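Local coordinates for Z5138 gene product (Escherichia coli, PDB 1XOU), which probably acts as a type III secretion chaperone that holds the secreted proteins EspA and EspB before their export, at residues L12-K15 with K16-E20; F31-V34 with K35-N39. The protein carries 1 engineered substitution. One frame throughout, in Å; residues are numbered along the deposited sequence.

Contact 1: L12-K15 with K16-E20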
loop_
_atom_site.group_PDB
_atom_site.type_symbol
_atom_site.label_atom_id
_atom_site.label_comp_id
_atom_site.label_asym_id
_atom_site.label_seq_id
_atom_site.Cartn_x
_atom_site.Cartn_y
_atom_site.Cartn_z
ATOM N N LEU B 12 4.390 9.925 -18.194
ATOM C CA LEU B 12 4.974 8.657 -17.773
ATOM C C LEU B 12 4.728 8.474 -16.278
ATOM O O LEU B 12 4.113 7.496 -15.850
ATOM C CB LEU B 12 6.480 8.689 -18.040
ATOM C CG LEU B 12 7.091 7.869 -19.179
ATOM C CD1 LEU B 12 7.421 6.473 -18.657
ATOM C CD2 LEU B 12 6.148 7.826 -20.381
ATOM N N LEU B 13 5.232 9.431 -15.498
ATOM C CA LEU B 13 5.087 9.441 -14.049
ATOM C C LEU B 13 3.629 9.255 -13.661
ATOM O O LEU B 13 3.286 8.349 -12.905
ATOM C CB LEU B 13 5.614 10.763 -13.477
ATOM C CG LEU B 13 7.051 10.823 -12.926
ATOM C CD1 LEU B 13 7.832 9.576 -13.280
ATOM C CD2 LEU B 13 7.748 12.056 -13.467
ATOM N N ASP B 14 2.766 10.113 -14.186
ATOM C CA ASP B 14 1.350 10.019 -13.879
ATOM C C ASP B 14 0.818 8.606 -14.119
ATOM O O ASP B 14 0.158 8.039 -13.259
ATOM C CB ASP B 14 0.583 11.037 -14.714
ATOM C CG ASP B 14 -0.904 10.920 -14.541
ATOM O OD1 ASP B 14 -1.519 10.151 -15.313
ATOM O OD2 ASP B 14 -1.452 11.587 -13.632
ATOM N N LYS B 15 1.114 8.033 -15.280
ATOM C CA LYS B 15 0.653 6.685 -15.585
ATOM C C LYS B 15 1.235 5.684 -14.595
ATOM O O LYS B 15 0.539 4.788 -14.131
ATOM C CB LYS B 15 1.059 6.270 -17.008
ATOM C CG LYS B 15 0.303 6.960 -18.140
ATOM C CD LYS B 15 0.787 6.425 -19.489
ATOM C CE LYS B 15 0.361 7.307 -20.668
ATOM N NZ LYS B 15 1.100 6.956 -21.926
ATOM N N LYS B 16 2.522 5.834 -14.299
ATOM C CA LYS B 16 3.220 4.956 -13.361
ATOM C C LYS B 16 2.545 5.000 -11.986
ATOM O O LYS B 16 2.326 3.963 -11.345
ATOM C CB LYS B 16 4.666 5.410 -13.206
ATOM C CG LYS B 16 5.701 4.390 -13.586
ATOM C CD LYS B 16 5.886 4.319 -15.083
ATOM C CE LYS B 16 7.292 3.823 -15.413
ATOM N NZ LYS B 16 8.337 4.716 -14.798
ATOM N N ILE B 17 2.237 6.219 -11.546
ATOM C CA ILE B 17 1.594 6.464 -10.274
ATOM C C ILE B 17 0.189 5.869 -10.250
ATOM O O ILE B 17 -0.207 5.234 -9.270
ATOM C CB ILE B 17 1.534 7.971 -10.001
ATOM C CG1 ILE B 17 2.953 8.492 -9.760
ATOM C CG2 ILE B 17 0.612 8.270 -8.818
ATOM C CD1 ILE B 17 3.023 9.988 -9.495
ATOM N N ARG B 18 -0.569 6.073 -11.322
ATOM C CA ARG B 18 -1.920 5.525 -11.419
ATOM C C ARG B 18 -1.909 4.005 -11.338
ATOM O O ARG B 18 -2.841 3.399 -10.824
ATOM C CB ARG B 18 -2.559 5.927 -12.736
ATOM C CG ARG B 18 -3.668 6.917 -12.597
ATOM C CD ARG B 18 -3.138 8.228 -12.111
ATOM N NE ARG B 18 -4.143 9.283 -12.218
ATOM C CZ ARG B 18 -4.794 9.584 -13.336
ATOM N NH1 ARG B 18 -5.686 10.568 -13.333
ATOM N NH2 ARG B 18 -4.558 8.893 -14.450
ATOM N N SER B 19 -0.859 3.390 -11.872
ATOM C CA SER B 19 -0.734 1.936 -11.844
ATOM C C SER B 19 -0.489 1.484 -10.413
ATOM O O SER B 19 -1.071 0.504 -9.949
ATOM C CB SER B 19 0.436 1.477 -12.715
ATOM O OG SER B 19 0.213 1.784 -14.074
ATOM N N GLU B 20 0.386 2.208 -9.726
ATOM C CA GLU B 20 0.711 1.896 -8.351
ATOM C C GLU B 20 -0.533 2.008 -7.486
ATOM O O GLU B 20 -0.674 1.271 -6.503
ATOM C CB GLU B 20 1.809 2.831 -7.849
ATOM C CG GLU B 20 2.979 2.085 -7.245
ATOM C CD GLU B 20 3.476 0.968 -8.148
ATOM O OE1 GLU B 20 4.388 0.212 -7.739
ATOM O OE2 GLU B 20 2.953 0.844 -9.278
#

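Contact 2: F31-V34 with K35-N39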
loop_
_atom_site.group_PDB
_atom_site.type_symbol
_atom_site.label_atom_id
_atom_site.label_comp_id
_atom_site.label_asym_id
_atom_site.label_seq_id
_atom_site.Cartn_x
_atom_site.Cartn_y
_atom_site.Cartn_z
ATOM N N PHE B 31 -6.774 -9.129 -0.074
ATOM C CA PHE B 31 -6.698 -9.395 1.359
ATOM C C PHE B 31 -7.960 -10.037 1.920
ATOM O O PHE B 31 -7.972 -10.473 3.068
ATOM C CB PHE B 31 -6.353 -8.125 2.153
ATOM C CG PHE B 31 -4.919 -8.077 2.617
ATOM C CD1 PHE B 31 -3.929 -7.512 1.816
ATOM C CD2 PHE B 31 -4.552 -8.646 3.839
ATOM C CE1 PHE B 31 -2.588 -7.511 2.219
ATOM C CE2 PHE B 31 -3.214 -8.653 4.252
ATOM C CZ PHE B 31 -2.228 -8.081 3.434
ATOM N N ASP B 32 -9.027 -10.100 1.127
ATOM C CA ASP B 32 -10.226 -10.760 1.623
ATOM C C ASP B 32 -9.959 -12.266 1.551
ATOM O O ASP B 32 -10.478 -13.041 2.350
ATOM C CB ASP B 32 -11.471 -10.408 0.805
ATOM C CG ASP B 32 -12.763 -10.633 1.604
ATOM O OD1 ASP B 32 -13.066 -9.813 2.507
ATOM O OD2 ASP B 32 -13.461 -11.644 1.352
ATOM N N VAL B 33 -9.139 -12.672 0.586
ATOM C CA VAL B 33 -8.771 -14.075 0.458
ATOM C C VAL B 33 -7.942 -14.387 1.699
ATOM O O VAL B 33 -8.065 -15.450 2.302
ATOM C CB VAL B 33 -7.911 -14.326 -0.801
ATOM C CG1 VAL B 33 -7.477 -15.783 -0.864
ATOM C CG2 VAL B 33 -8.701 -13.969 -2.031
ATOM N N VAL B 34 -7.093 -13.440 2.078
ATOM C CA VAL B 34 -6.273 -13.612 3.261
ATOM C C VAL B 34 -7.193 -13.685 4.475
ATOM O O VAL B 34 -6.949 -14.447 5.398
ATOM C CB VAL B 34 -5.290 -12.451 3.429
ATOM C CG1 VAL B 34 -4.584 -12.569 4.759
ATOM C CG2 VAL B 34 -4.268 -12.464 2.296
ATOM N N LYS B 35 -8.263 -12.899 4.464
ATOM C CA LYS B 35 -9.226 -12.907 5.558
ATOM C C LYS B 35 -9.835 -14.304 5.654
ATOM O O LYS B 35 -9.735 -14.960 6.686
ATOM C CB LYS B 35 -10.312 -11.869 5.294
ATOM C CG LYS B 35 -11.187 -11.532 6.498
ATOM C CD LYS B 35 -11.924 -10.188 6.279
ATOM C CE LYS B 35 -10.936 -9.024 6.001
ATOM N NZ LYS B 35 -11.589 -7.685 5.844
ATOM N N GLU B 36 -10.450 -14.760 4.568
ATOM C CA GLU B 36 -11.056 -16.089 4.526
ATOM C C GLU B 36 -10.099 -17.192 4.975
ATOM O O GLU B 36 -10.478 -18.066 5.748
ATOM C CB GLU B 36 -11.532 -16.416 3.114
ATOM C CG GLU B 36 -12.855 -15.791 2.722
ATOM C CD GLU B 36 -13.340 -16.285 1.362
ATOM O OE1 GLU B 36 -12.772 -15.862 0.319
ATOM O OE2 GLU B 36 -14.283 -17.109 1.340
ATOM N N SER B 37 -8.865 -17.149 4.481
ATOM C CA SER B 37 -7.866 -18.155 4.817
ATOM C C SER B 37 -7.616 -18.199 6.307
ATOM O O SER B 37 -7.577 -19.271 6.911
ATOM C CB SER B 37 -6.543 -17.850 4.115
ATOM O OG SER B 37 -6.751 -17.476 2.767
ATOM N N VAL B 38 -7.440 -17.017 6.891
ATOM C CA VAL B 38 -7.161 -16.878 8.318
ATOM C C VAL B 38 -8.307 -17.409 9.182
ATOM O O VAL B 38 -8.069 -17.959 10.254
ATOM C CB VAL B 38 -6.852 -15.394 8.672
ATOM C CG1 VAL B 38 -8.109 -14.683 9.179
ATOM C CG2 VAL B 38 -5.716 -15.335 9.672
ATOM N N ASN B 39 -9.542 -17.249 8.719
ATOM C CA ASN B 39 -10.676 -17.769 9.467
ATOM C C ASN B 39 -10.697 -19.289 9.352
ATOM O O ASN B 39 -11.080 -19.985 10.295
ATOM C CB ASN B 39 -11.986 -17.204 8.941
ATOM C CG ASN B 39 -12.049 -15.699 9.049
ATOM O OD1 ASN B 39 -11.823 -15.120 10.126
ATOM N ND2 ASN B 39 -12.355 -15.045 7.929
#

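Contact 1: L12-K15 with K16-E20
D14 and R18, one helical turn apart on helix 3-47, form the charged pair of this local contact. OD1 of D14 lies 3.4 Å from NH2 of R18, a salt bridge in which OD1 sits off the plane of the guanidinium, so the attraction is one of charge without a directed bond. OD2 of D14 lies over one face of the R18 guanidinium, offset toward its rim, and the carboxylate and guanidinium planes are 57° apart. D14 CG is turned opposite the backbone N (chi1 175°), while R18 folds back at chi2 to bring its CD within 3.5 Å of the D14 carbonyl O. The strongest polar partner of D14 is an aromatic side chain of another protein's chain, which hydrogen-bonds OD2, as does a polar side chain of that chain.

The apolar touch is light: CE of K16 meets CD1 of L12 at 4.2 Å, the two side chains running side by side in the same direction.

Backbone bonds of the alpha-helical pattern include K16 N to L12 O at 2.8 Å and I17 N to L13 O at 2.7 Å. The carbonyl O of K15 takes two donors of S19, N and OG, each at 3.0 Å and from opposite faces of its plane; a chi1 of -64° swings OG back beside the S19 backbone N to reach it.

With D14 engaged by the partner protein, R18 probably adds electrostatic support to a carboxylate held chiefly across the interface.

Contact 2: F31-V34 with K35-N39
D32 lays its carboxylate against the aliphatic part of K35, OD1 coming 4.0 Å from CD of K35 as the two side chains cross obliquely. Both leave the helix with CG opposite the backbone N, and K35 then bends at chi3 (-57°), which leaves its NZ 4.2 Å from OD1 of D32, close enough for the charges to feel each other but too far for a salt bridge. OD2 of D32 lies 4.4 Å from OE1 of E36, so the same carboxylate faces a like charge as well, and the two electrostatic effects probably offset each other in part.

S37 turns its OG back toward the preceding turn. This hydroxyl donates to the carbonyl O of V33, the acceptor that also receives S37 N at 2.9 Å, so one residue supplies both bonds. CG1 of V33 lies 4.1 Å from the same OG.

Main-chain bonding continues from E36 N to D32 O at 2.8 Å, nearly straight at 175°, and from V38 N to V34 O at 3.0 Å. K35 N meets F31 O at a more bent 141°; here the helix is kinked, as the backbone N atoms of D32 and V33 lack a bond to the turn before.

D32, V33 and E36 mark the exposed flank of helix 3-47, whereas F31, V34 and V38 are buried. Within the chain, F31 packs on Y62 and V38 on L58, so this face of helix 3-47 packs against helix 49-64, while F31, V34, S37 and V38 also pack on a chain of another protein.

How the contacts relate
Both contacts lie on the long helix 3-47, in series along the chain and on opposite sides of its centre, with centres 29 Å apart and nearest atoms about 13 Å apart. Contact 1 is the more superficial, with I17 its one buried touching residue; contact 2 is partly buried, with three. Each has a serine whose N and OG share one carbonyl a turn earlier, but the charges differ: contact 1 closes a salt bridge, whereas contact 2 has only looser neighbouring charges. Contact 1 meets the partner protein through polar bonds and packing, contact 2 through packing of F31, V34, S37 and V38, and contact 2 also touches helix 49-64 of its own chain.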